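Long-range contact in 3-oxoacyl-[acyl-carrier-protein] synthase (Arabidopsis thaliana, PDB 2IX4), which catalyses the condensing step of mitochondrial fatty acid synthesis, adding two carbons from malonyl-ACP to a growing acyl chain: residues G295-L309 with M413-L427. Numbering follows the deposited sequence.
Sequences GAVLAMTRALRQSGL and MSNSFGFGGTNASLL. With K (potassium ion), chain D; 6NA (hexanoic acid), chain C.
Met300 lies across the side chain of Asn415 at about a right angle, its CG 3.4 Å from OD1, while Asn415 ND2 gives a weak hydrogen bond to Met300 SD (3.3 Å, 158°). Sulfur suits this spot, being apolar enough for the interior yet able to accept an N-H. Asn415 OD1 takes a firmer bond from Ser425 OG at 2.7 Å, almost in line with the C=O, and together the two bonds limit how the amide can turn; a leucine in place of Asn415 would probably leave the buried Ser425 hydroxyl without its acceptor. The bend of Met413 at chi3 (-81°) brings CE to Leu304 CG (3.9 Å) and beside Ala303 CB. Small residues let the helix settle close: Ala299 and Ala303 point at the strand 422-427, whose axis passes 7.0 Å away, and Ala296 CB meets Phe417 CZ obliquely at 3.5 Å. Leu427 packs on Ala303 and Leu304, its CD2 reaching Ser307 OG (3.3 Å). Asn423 sets CB on Ala299 and ND2 against Gly295, where any CB would clash, so glycine suits; ND2 bonds to Asp282. This is helix-on-sheet packing in the thiolase fold, the helix covering one side of an antiparallel hairpin where Gly421 and Thr422 both face Gly418, a G1 beta bulge. On the alternate strand positions, Ser414 OG helps bind potassium, joined by the backbone O of Asn415 and by Asn318, Ala319 and Glu368. Phe419 N donates to the hexanoic acid O.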
loop_
_atom_site.group_PDB
_atom_site.type_symbol
_atom_site.label_atom_id
_atom_site.label_comp_id
_atom_site.label_asym_id
_atom_site.label_seq_id
_atom_site.Cartn_x
_atom_site.Cartn_y
_atom_site.Cartn_z
ATOM N N GLY A 295 -9.607 2.734 -19.295
ATOM C CA GLY A 295 -9.446 2.614 -17.850
ATOM C C GLY A 295 -10.056 3.791 -17.117
ATOM O O GLY A 295 -10.804 3.615 -16.149
ATOM N N ALA A 296 -9.740 4.996 -17.589
ATOM C CA ALA A 296 -10.296 6.224 -17.024
ATOM C C ALA A 296 -11.817 6.289 -17.209
ATOM O O ALA A 296 -12.530 6.728 -16.309
ATOM C CB ALA A 296 -9.623 7.438 -17.638
ATOM N N VAL A 297 -12.302 5.839 -18.369
ATOM C CA VAL A 297 -13.744 5.747 -18.638
ATOM C C VAL A 297 -14.429 4.821 -17.623
ATOM O O VAL A 297 -15.446 5.186 -17.022
ATOM C CB VAL A 297 -14.042 5.271 -20.096
ATOM C CG1 VAL A 297 -15.515 4.910 -20.277
ATOM C CG2 VAL A 297 -13.630 6.333 -21.111
ATOM N N LEU A 298 -13.853 3.634 -17.426
ATOM C CA LEU A 298 -14.391 2.654 -16.484
ATOM C C LEU A 298 -14.458 3.196 -15.061
ATOM O O LEU A 298 -15.474 3.050 -14.389
ATOM C CB LEU A 298 -13.578 1.357 -16.524
ATOM C CG LEU A 298 -13.823 0.419 -17.710
ATOM C CD1 LEU A 298 -12.830 -0.735 -17.691
ATOM C CD2 LEU A 298 -15.256 -0.108 -17.700
ATOM N N ALA A 299 -13.381 3.837 -14.618
ATOM C CA ALA A 299 -13.301 4.382 -13.264
ATOM C C ALA A 299 -14.369 5.446 -13.010
ATOM O O ALA A 299 -15.014 5.449 -11.956
ATOM C CB ALA A 299 -11.908 4.942 -13.001
ATOM N N MET A 300 -14.545 6.345 -13.977
ATOM C CA MET A 300 -15.552 7.407 -13.896
ATOM C C MET A 300 -16.977 6.850 -13.964
ATOM O O MET A 300 -17.851 7.258 -13.193
ATOM C CB MET A 300 -15.329 8.448 -15.000
ATOM C CG MET A 300 -14.105 9.331 -14.786
ATOM S SD MET A 300 -14.013 10.716 -15.935
ATOM C CE MET A 300 -13.273 9.940 -17.373
ATOM N N THR A 301 -17.198 5.917 -14.887
ATOM C CA THR A 301 -18.496 5.268 -15.048
ATOM C C THR A 301 -18.920 4.520 -13.780
ATOM O O THR A 301 -20.089 4.576 -13.377
ATOM C CB THR A 301 -18.479 4.305 -16.255
ATOM O OG1 THR A 301 -18.165 5.051 -17.435
ATOM C CG2 THR A 301 -19.830 3.637 -16.443
ATOM N N ARG A 302 -17.961 3.841 -13.155
ATOM C CA ARG A 302 -18.216 3.057 -11.948
ATOM C C ARG A 302 -18.574 3.925 -10.745
ATOM O O ARG A 302 -19.459 3.570 -9.968
ATOM C CB ARG A 302 -17.033 2.136 -11.642
ATOM C CG ARG A 302 -17.047 0.875 -12.503
ATOM C CD ARG A 302 -15.676 0.246 -12.650
ATOM N NE ARG A 302 -15.713 -0.883 -13.585
ATOM C CZ ARG A 302 -14.674 -1.656 -13.889
ATOM N NH1 ARG A 302 -13.487 -1.440 -13.336
ATOM N NH2 ARG A 302 -14.823 -2.654 -14.754
ATOM N N ALA A 303 -17.896 5.064 -10.608
ATOM C CA ALA A 303 -18.205 6.031 -9.554
ATOM C C ALA A 303 -19.609 6.618 -9.734
ATOM O O ALA A 303 -20.354 6.762 -8.764
ATOM C CB ALA A 303 -17.155 7.136 -9.520
ATOM N N LEU A 304 -19.960 6.940 -10.980
ATOM C CA LEU A 304 -21.300 7.422 -11.334
ATOM C C LEU A 304 -22.385 6.404 -11.001
ATOM O O LEU A 304 -23.383 6.735 -10.352
ATOM C CB LEU A 304 -21.374 7.761 -12.828
ATOM C CG LEU A 304 -20.905 9.144 -13.286
ATOM C CD1 LEU A 304 -20.735 9.177 -14.799
ATOM C CD2 LEU A 304 -21.889 10.212 -12.834
ATOM N N ARG A 305 -22.179 5.168 -11.458
ATOM C CA ARG A 305 -23.119 4.072 -11.241
ATOM C C ARG A 305 -23.422 3.848 -9.754
ATOM O O ARG A 305 -24.575 3.636 -9.382
ATOM C CB ARG A 305 -22.605 2.789 -11.910
ATOM C CG ARG A 305 -23.567 1.595 -11.911
ATOM C CD ARG A 305 -24.927 1.917 -12.532
ATOM N NE ARG A 305 -25.822 2.560 -11.568
ATOM C CZ ARG A 305 -27.097 2.870 -11.795
ATOM N NH1 ARG A 305 -27.665 2.595 -12.965
ATOM N NH2 ARG A 305 -27.810 3.454 -10.839
ATOM N N GLN A 306 -22.385 3.921 -8.919
ATOM C CA GLN A 306 -22.523 3.767 -7.468
ATOM C C GLN A 306 -23.363 4.872 -6.825
ATOM O O GLN A 306 -24.109 4.618 -5.875
ATOM C CB GLN A 306 -21.146 3.732 -6.798
ATOM C CG GLN A 306 -20.349 2.458 -7.035
ATOM C CD GLN A 306 -18.899 2.597 -6.613
ATOM O OE1 GLN A 306 -18.593 3.251 -5.616
ATOM N NE2 GLN A 306 -17.997 1.984 -7.373
ATOM N N SER A 307 -23.229 6.093 -7.342
ATOM C CA SER A 307 -23.936 7.252 -6.797
ATOM C C SER A 307 -25.386 7.311 -7.269
ATOM O O SER A 307 -26.209 8.008 -6.674
ATOM C CB SER A 307 -23.211 8.541 -7.183
ATOM O OG SER A 307 -23.244 8.734 -8.589
ATOM N N GLY A 308 -25.685 6.578 -8.342
ATOM C CA GLY A 308 -27.009 6.583 -8.955
ATOM C C GLY A 308 -27.271 7.848 -9.753
ATOM O O GLY A 308 -28.424 8.197 -10.012
ATOM N N LEU A 309 -26.194 8.530 -10.143
ATOM C CA LEU A 309 -26.284 9.787 -10.885
ATOM C C LEU A 309 -25.939 9.607 -12.356
ATOM O O LEU A 309 -25.132 8.745 -12.715
ATOM C CB LEU A 309 -25.372 10.851 -10.263
ATOM C CG LEU A 309 -25.713 11.339 -8.849
ATOM C CD1 LEU A 309 -24.575 12.158 -8.269
ATOM C CD2 LEU A 309 -27.018 12.128 -8.820
ATOM N N MET A 413 -16.384 15.333 -8.978
ATOM C CA MET A 413 -15.669 14.081 -9.211
ATOM C C MET A 413 -14.170 14.344 -9.359
ATOM O O MET A 413 -13.767 15.317 -9.996
ATOM C CB MET A 413 -16.225 13.377 -10.456
ATOM C CG MET A 413 -15.509 12.086 -10.846
ATOM S SD MET A 413 -16.165 11.330 -12.351
ATOM C CE MET A 413 -17.595 10.471 -11.703
ATOM N N SER A 414 -13.354 13.472 -8.770
ATOM C CA SER A 414 -11.900 13.609 -8.814
ATOM C C SER A 414 -11.224 12.327 -9.307
ATOM O O SER A 414 -11.371 11.268 -8.698
ATOM C CB SER A 414 -11.363 14.001 -7.432
ATOM O OG SER A 414 -9.971 14.278 -7.486
ATOM N N ASN A 415 -10.491 12.440 -10.413
ATOM C CA ASN A 415 -9.768 11.314 -11.012
ATOM C C ASN A 415 -8.320 11.234 -10.528
ATOM O O ASN A 415 -7.651 12.265 -10.399
ATOM C CB ASN A 415 -9.764 11.440 -12.533
ATOM C CG ASN A 415 -11.149 11.330 -13.140
ATOM O OD1 ASN A 415 -12.088 10.851 -12.504
ATOM N ND2 ASN A 415 -11.278 11.762 -14.390
ATOM N N SER A 416 -7.844 10.020 -10.265
ATOM C CA SER A 416 -6.436 9.780 -9.931
ATOM C C SER A 416 -5.951 8.501 -10.603
ATOM O O SER A 416 -6.507 7.427 -10.369
ATOM C CB SER A 416 -6.242 9.671 -8.422
ATOM O OG SER A 416 -6.764 10.804 -7.757
ATOM N N PHE A 417 -4.922 8.626 -11.439
ATOM C CA PHE A 417 -4.358 7.486 -12.166
ATOM C C PHE A 417 -2.886 7.278 -11.801
ATOM O O PHE A 417 -2.155 8.243 -11.582
ATOM C CB PHE A 417 -4.496 7.682 -13.685
ATOM C CG PHE A 417 -5.828 8.254 -14.122
ATOM C CD1 PHE A 417 -7.034 7.700 -13.686
ATOM C CD2 PHE A 417 -5.872 9.337 -14.995
ATOM C CE1 PHE A 417 -8.256 8.227 -14.102
ATOM C CE2 PHE A 417 -7.088 9.867 -15.417
ATOM C CZ PHE A 417 -8.280 9.314 -14.969
ATOM N N GLY A 418 -2.449 6.022 -11.735
ATOM C CA GLY A 418 -1.075 5.714 -11.340
ATOM C C GLY A 418 -0.358 4.724 -12.240
ATOM O O GLY A 418 -0.979 4.081 -13.092
ATOM N N PHE A 419 0.956 4.610 -12.051
ATOM C CA PHE A 419 1.762 3.608 -12.753
ATOM C C PHE A 419 1.202 2.220 -12.458
ATOM O O PHE A 419 0.730 1.952 -11.346
ATOM C CB PHE A 419 3.231 3.680 -12.312
ATOM C CG PHE A 419 4.018 4.812 -12.936
ATOM C CD1 PHE A 419 5.398 4.881 -12.755
ATOM C CD2 PHE A 419 3.396 5.797 -13.701
ATOM C CE1 PHE A 419 6.144 5.919 -13.314
ATOM C CE2 PHE A 419 4.135 6.837 -14.270
ATOM C CZ PHE A 419 5.511 6.897 -14.077
ATOM N N GLY A 420 1.255 1.347 -13.457
ATOM C CA GLY A 420 0.654 0.024 -13.358
ATOM C C GLY A 420 -0.745 0.010 -13.939
ATOM O O GLY A 420 -1.380 -1.043 -14.020
ATOM N N GLY A 421 -1.220 1.187 -14.345
ATOM C CA GLY A 421 -2.548 1.339 -14.930
ATOM C C GLY A 421 -3.656 1.279 -13.898
ATOM O O GLY A 421 -4.753 0.814 -14.192
ATOM N N THR A 422 -3.363 1.754 -12.689
ATOM C CA THR A 422 -4.316 1.740 -11.586
ATOM C C THR A 422 -5.112 3.046 -11.545
ATOM O O THR A 422 -4.531 4.130 -11.470
ATOM C CB THR A 422 -3.617 1.456 -10.219
ATOM O OG1 THR A 422 -4.566 1.575 -9.150
ATOM C CG2 THR A 422 -2.444 2.417 -9.965
ATOM N N ASN A 423 -6.437 2.932 -11.607
ATOM C CA ASN A 423 -7.320 4.098 -11.696
ATOM C C ASN A 423 -8.334 4.164 -10.577
ATOM O O ASN A 423 -8.932 3.155 -10.210
ATOM C CB ASN A 423 -8.070 4.106 -13.027
ATOM C CG ASN A 423 -7.145 4.012 -14.210
ATOM O OD1 ASN A 423 -6.200 4.791 -14.332
ATOM N ND2 ASN A 423 -7.408 3.059 -15.093
ATOM N N ALA A 424 -8.530 5.367 -10.052
ATOM C CA ALA A 424 -9.588 5.628 -9.089
ATOM C C ALA A 424 -10.325 6.909 -9.453
ATOM O O ALA A 424 -9.739 7.847 -10.000
ATOM C CB ALA A 424 -9.024 5.718 -7.682
ATOM N N SER A 425 -11.619 6.929 -9.159
ATOM C CA SER A 425 -12.437 8.112 -9.346
ATOM C C SER A 425 -13.327 8.275 -8.120
ATOM O O SER A 425 -14.108 7.383 -7.790
ATOM C CB SER A 425 -13.269 7.985 -10.621
ATOM O OG SER A 425 -13.670 9.254 -11.096
ATOM N N LEU A 426 -13.179 9.401 -7.430
ATOM C CA LEU A 426 -13.976 9.690 -6.238
ATOM C C LEU A 426 -15.061 10.700 -6.567
ATOM O O LEU A 426 -14.779 11.748 -7.144
ATOM C CB LEU A 426 -13.095 10.225 -5.100
ATOM C CG LEU A 426 -11.993 9.326 -4.525
ATOM C CD1 LEU A 426 -11.154 10.104 -3.525
ATOM C CD2 LEU A 426 -12.569 8.062 -3.884
ATOM N N LEU A 427 -16.300 10.383 -6.198
ATOM C CA LEU A 427 -17.431 11.261 -6.476
ATOM C C LEU A 427 -18.108 11.733 -5.193
ATOM O O LEU A 427 -18.612 10.927 -4.404
ATOM C CB LEU A 427 -18.433 10.585 -7.425
ATOM C CG LEU A 427 -19.698 11.345 -7.853
ATOM C CD1 LEU A 427 -19.380 12.734 -8.405
ATOM C CD2 LEU A 427 -20.477 10.541 -8.877
HETATM K K K D . -7.889 14.733 -9.553
HETATM C CA 6NA C . 4.071 7.842 -10.499
HETATM C C 6NA C . 2.578 7.948 -10.293
HETATM O O 6NA C . 1.829 7.094 -10.738
HETATM C CB 6NA C . 4.654 6.894 -9.458
HETATM C CG 6NA C . 4.940 7.621 -8.146
HETATM C CD 6NA C . 4.434 6.822 -6.957
HETATM C C6 6NA C . 3.892 7.736 -5.882
#